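Local coordinates for protein triphenylmethane reductase (Citrobacter sp., PDB 2VRB) that probably reduces triphenylmethane dyes with NADPH as hydride donor, as an SDR-family enzyme with a Rossmann-type nucleotide-binding domain, at residues G7-L12 with E37-L42. Numbering follows the deposited sequence.
With NAP (NADP nicotinamide-adenine-dinucleotide phosphate), chain B.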
ATOM      1  N   GLY A   7      -6.455 -15.355  12.139  1.00 33.33           N
ATOM      2  CA  GLY A   7      -5.715 -16.533  11.683  1.00 34.09           C
ATOM      3  C   GLY A   7      -5.410 -17.510  12.804  1.00 34.95           C
ATOM      4  O   GLY A   7      -4.452 -18.321  12.728  1.00 35.77           O
ATOM      5  N   ALA A   8      -6.273 -17.504  13.821  1.00 35.31           N
ATOM      6  CA  ALA A   8      -6.009 -18.216  15.072  1.00 35.32           C
ATOM      7  C   ALA A   8      -6.000 -19.737  14.971  1.00 35.77           C
ATOM      8  O   ALA A   8      -5.396 -20.396  15.820  1.00 34.52           O
ATOM      9  CB  ALA A   8      -6.986 -17.767  16.185  1.00 35.62           C
ATOM     10  N   THR A   9      -6.656 -20.294  13.956  1.00 35.73           N
ATOM     11  CA  THR A   9      -6.593 -21.744  13.769  1.00 36.91           C
ATOM     12  C   THR A   9      -5.492 -22.146  12.792  1.00 37.33           C
ATOM     13  O   THR A   9      -5.253 -23.341  12.581  1.00 37.36           O
ATOM     14  CB  THR A   9      -7.925 -22.382  13.354  1.00 37.50           C
ATOM     15  OG1 THR A   9      -8.372 -21.820  12.122  1.00 38.36           O
ATOM     16  CG2 THR A   9      -8.991 -22.140  14.417  1.00 37.63           C
ATOM     17  N   GLY A  10      -4.826 -21.157  12.205  1.00 37.20           N
ATOM     18  CA  GLY A  10      -3.684 -21.415  11.325  1.00 36.93           C
ATOM     19  C   GLY A  10      -2.453 -21.794  12.122  1.00 37.09           C
ATOM     20  O   GLY A  10      -2.450 -21.773  13.349  1.00 36.68           O
ATOM     21  N   GLN A  11      -1.367 -22.098  11.424  1.00 37.06           N
ATOM     22  CA  GLN A  11      -0.182 -22.588  12.117  1.00 36.11           C
ATOM     23  C   GLN A  11       0.472 -21.525  12.997  1.00 34.88           C
ATOM     24  O   GLN A  11       0.691 -21.759  14.196  1.00 33.75           O
ATOM     25  CB  GLN A  11       0.779 -23.174  11.101  1.00 36.63           C
ATOM     26  CG  GLN A  11       0.309 -24.540  10.641  1.00 39.94           C
ATOM     27  CD  GLN A  11       1.083 -25.067   9.446  1.00 45.94           C
ATOM     28  OE1 GLN A  11       1.977 -25.877   9.607  1.00 47.94           O
ATOM     29  NE2 GLN A  11       0.734 -24.602   8.239  1.00 48.23           N
ATOM     30  N   LEU A  12       0.722 -20.339  12.426  1.00 32.35           N
ATOM     31  CA  LEU A  12       1.363 -19.260  13.163  1.00 32.05           C
ATOM     32  C   LEU A  12       0.462 -18.783  14.322  1.00 32.77           C
ATOM     33  O   LEU A  12       0.925 -18.693  15.461  1.00 33.64           O
ATOM     34  CB  LEU A  12       1.703 -18.060  12.229  1.00 30.60           C
ATOM     35  CG  LEU A  12       2.432 -16.891  12.900  1.00 33.38           C
ATOM     36  CD1 LEU A  12       3.884 -17.288  13.232  1.00 31.82           C
ATOM     37  CD2 LEU A  12       2.441 -15.606  12.054  1.00 28.27           C
ATOM     38  N   GLU A  37     -16.077 -23.945  14.178  1.00 40.67           N
ATOM     39  CA  GLU A  37     -15.950 -25.339  14.599  1.00 42.77           C
ATOM     40  C   GLU A  37     -14.493 -25.832  14.737  1.00 42.97           C
ATOM     41  O   GLU A  37     -14.213 -26.705  15.568  1.00 43.33           O
ATOM     42  CB  GLU A  37     -16.767 -26.269  13.704  1.00 42.57           C
ATOM     43  CG  GLU A  37     -16.835 -27.700  14.247  1.00 46.42           C
ATOM     44  CD  GLU A  37     -17.763 -28.622  13.447  1.00 49.93           C
ATOM     45  OE1 GLU A  37     -17.946 -28.393  12.223  1.00 53.47           O
ATOM     46  OE2 GLU A  37     -18.303 -29.585  14.048  1.00 52.96           O
ATOM     47  N   LYS A  38     -13.575 -25.273  13.944  1.00 43.64           N
ATOM     48  CA  LYS A  38     -12.143 -25.617  14.024  1.00 44.09           C
ATOM     49  C   LYS A  38     -11.498 -25.103  15.316  1.00 44.20           C
ATOM     50  O   LYS A  38     -10.462 -25.616  15.760  1.00 44.01           O
ATOM     51  CB  LYS A  38     -11.377 -25.038  12.840  1.00 44.22           C
ATOM     52  CG  LYS A  38     -11.534 -25.754  11.522  1.00 46.95           C
ATOM     53  CD  LYS A  38     -10.218 -25.628  10.695  1.00 51.93           C
ATOM     54  CE  LYS A  38     -10.458 -25.869   9.188  1.00 54.70           C
ATOM     55  NZ  LYS A  38      -9.310 -26.516   8.453  1.00 56.15           N
ATOM     56  N   ALA A  39     -12.124 -24.086  15.909  1.00 44.40           N
ATOM     57  CA  ALA A  39     -11.593 -23.391  17.073  1.00 44.92           C
ATOM     58  C   ALA A  39     -12.056 -23.958  18.405  1.00 45.86           C
ATOM     59  O   ALA A  39     -11.892 -23.290  19.429  1.00 46.31           O
ATOM     60  CB  ALA A  39     -11.955 -21.920  16.998  1.00 44.55           C
ATOM     61  N   SER A  40     -12.640 -25.164  18.409  1.00 46.61           N
ATOM     62  CA  SER A  40     -13.172 -25.742  19.650  1.00 47.50           C
ATOM     63  C   SER A  40     -12.074 -26.003  20.702  1.00 47.93           C
ATOM     64  O   SER A  40     -12.201 -25.580  21.854  1.00 48.39           O
ATOM     65  CB  SER A  40     -14.023 -27.000  19.375  1.00 47.68           C
ATOM     66  OG  SER A  40     -13.272 -28.030  18.754  1.00 48.23           O
ATOM     67  N   THR A  41     -10.994 -26.662  20.290  1.00 48.21           N
ATOM     68  CA  THR A  41      -9.808 -26.870  21.131  1.00 48.60           C
ATOM     69  C   THR A  41      -9.293 -25.592  21.828  1.00 48.12           C
ATOM     70  O   THR A  41      -8.801 -25.648  22.961  1.00 48.05           O
ATOM     71  CB  THR A  41      -8.665 -27.435  20.298  1.00 48.80           C
ATOM     72  OG1 THR A  41      -7.844 -26.362  19.829  1.00 50.58           O
ATOM     73  CG2 THR A  41      -9.216 -28.212  19.099  1.00 50.32           C
ATOM     74  N   LEU A  42      -9.394 -24.450  21.143  1.00 47.17           N
ATOM     75  CA  LEU A  42      -9.067 -23.155  21.741  1.00 46.52           C
ATOM     76  C   LEU A  42     -10.063 -22.790  22.824  1.00 46.52           C
ATOM     77  O   LEU A  42      -9.680 -22.331  23.899  1.00 46.40           O
ATOM     78  CB  LEU A  42      -9.008 -22.044  20.671  1.00 45.92           C
ATOM     79  CG  LEU A  42      -7.904 -22.165  19.614  1.00 45.00           C
ATOM     80  CD1 LEU A  42      -8.091 -21.153  18.461  1.00 42.50           C
ATOM     81  CD2 LEU A  42      -6.532 -22.024  20.249  1.00 42.70           C
TER
HETATM   82  PA  NAP B1286      -1.691 -20.968   7.508  1.00 48.63           P
HETATM   83  O1A NAP B1286      -2.122 -21.244   6.101  1.00 49.42           O
HETATM   84  O2A NAP B1286      -1.448 -22.109   8.442  1.00 45.08           O
HETATM   85  O5B NAP B1286      -2.816 -20.009   8.145  1.00 52.44           O
HETATM   86  C5B NAP B1286      -3.610 -19.106   7.401  1.00 53.84           C
HETATM   87  C4B NAP B1286      -4.734 -18.683   8.351  1.00 54.15           C
HETATM   88  O4B NAP B1286      -5.499 -17.644   7.777  1.00 54.87           O
HETATM   89  C3B NAP B1286      -5.692 -19.849   8.649  1.00 54.07           C
HETATM   90  O3B NAP B1286      -6.036 -19.791  10.017  1.00 55.85           O
HETATM   91  C2B NAP B1286      -6.908 -19.567   7.804  1.00 55.54           C
HETATM   92  O2B NAP B1286      -8.139 -20.019   8.336  1.00 59.81           O
HETATM   93  C1B NAP B1286      -6.864 -18.046   7.816  1.00 52.01           C
HETATM   94  N9A NAP B1286      -7.704 -17.550   6.724  1.00 49.19           N
HETATM   95  C8A NAP B1286      -7.712 -17.898   5.407  1.00 47.83           C
HETATM   96  N7A NAP B1286      -8.688 -17.183   4.794  1.00 47.62           N
HETATM   97  C5A NAP B1286      -9.304 -16.406   5.724  1.00 47.79           C
HETATM   98  C6A NAP B1286     -10.373 -15.505   5.663  1.00 46.65           C
HETATM   99  N6A NAP B1286     -11.009 -15.250   4.510  1.00 43.23           N
HETATM  100  N1A NAP B1286     -10.742 -14.871   6.835  1.00 46.77           N
HETATM  101  C2A NAP B1286     -10.125 -15.118   8.045  1.00 46.88           C
HETATM  102  N3A NAP B1286      -9.080 -16.015   8.094  1.00 47.03           N
HETATM  103  C4A NAP B1286      -8.687 -16.631   6.945  1.00 48.11           C
HETATM  104  O3  NAP B1286      -0.393 -20.005   7.513  1.00 48.09           O
HETATM  105  PN  NAP B1286       0.689 -19.761   8.678  1.00 51.00           P
HETATM  106  O1N NAP B1286       0.071 -19.649  10.015  1.00 49.98           O
HETATM  107  O2N NAP B1286       1.746 -20.826   8.492  1.00 52.66           O
HETATM  108  O5D NAP B1286       1.255 -18.270   8.298  1.00 48.19           O
HETATM  109  C5D NAP B1286       0.459 -17.136   8.594  1.00 51.50           C
HETATM  110  C4D NAP B1286       0.354 -16.115   7.451  1.00 52.32           C
HETATM  111  O4D NAP B1286       1.658 -15.746   7.057  1.00 53.93           O
HETATM  112  C3D NAP B1286      -0.342 -16.638   6.198  1.00 53.86           C
HETATM  113  O3D NAP B1286      -1.697 -16.234   6.156  1.00 53.30           O
HETATM  114  C2D NAP B1286       0.478 -16.091   5.038  1.00 54.22           C
HETATM  115  O2D NAP B1286       0.028 -14.849   4.517  1.00 59.46           O
HETATM  116  C1D NAP B1286       1.831 -15.799   5.651  1.00 53.48           C
HETATM  117  N1N NAP B1286       2.834 -16.819   5.267  1.00 51.97           N
HETATM  118  C2N NAP B1286       4.112 -16.565   5.531  1.00 52.72           C
HETATM  119  C3N NAP B1286       5.165 -17.383   5.203  1.00 50.65           C
HETATM  120  C7N NAP B1286       6.533 -17.097   5.486  1.00 50.13           C
HETATM  121  O7N NAP B1286       7.443 -18.109   5.023  1.00 51.07           O
HETATM  122  N7N NAP B1286       6.843 -15.926   6.116  1.00 45.51           N
HETATM  123  C4N NAP B1286       4.806 -18.597   4.530  1.00 52.90           C
HETATM  124  C5N NAP B1286       3.502 -18.870   4.265  1.00 53.70           C
HETATM  125  C6N NAP B1286       2.518 -17.937   4.646  1.00 53.04           C
HETATM  126  P2B NAP B1286      -8.640 -21.573   8.167  1.00 63.81           P
HETATM  127  O1X NAP B1286      -7.824 -22.451   9.109  1.00 61.67           O
HETATM  128  O2X NAP B1286      -8.494 -22.013   6.720  1.00 59.71           O
HETATM  129  O3X NAP B1286     -10.102 -21.611   8.591  1.00 64.35           O
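T9 works in two directions at once: its methyl CG2 packs against A39, just before helix 40-44, while its hydroxyl grips the 2'-phosphate of NADP. The first torsion explains the split. With chi1 at 60°, OG1 sits between the backbone N and the carbonyl carbon and donates to O1X of the cofactor at 3.1 Å, which leaves CG2 beside the backbone N, 3.9 Å from both CA and CB of A39. K38 adds its CB, 4.1 Å from CG2 of T9, before the rest of its chain bends away. Deeper in, L42 reaches the glycine-rich loop with one branch, CD1, which lies 4.2 Å from CB of A8. A31 of strand 29-33 and I17 of helix 11-21 both touch A8 and L42, so the contact sits between the start of helix 11-21, strand 29-33 and helix 40-44. No hydrogen bond joins the two segments; they meet by van der Waals packing alone.

Segment 7-12 holds the Rossmann phosphate-binding loop and the start of helix 11-21. A type I turn runs from G7 to G10, fastened by G10 N to G7 O, and G10 occupies the N-cap position of the helix. From that first helical turn L12 N gives O1N of the cofactor a nearly straight 2.6 Å hydrogen bond, and Q11 N reaches O2A on the other phosphate at an angle of 170°. Q11 NE2 adds a weak bond to the same O2A. The cofactor lies close against the loop, with G10 N 2.8 Å from its O3B.

R34 also binds NADP, close to T9. The hydroxyl bond to the 2'-phosphate, a group that NAD lacks, is consistent with a pocket suited to NADP(H), and through CG2 the same residue joins the cofactor to the packing against K38, A39 and L42.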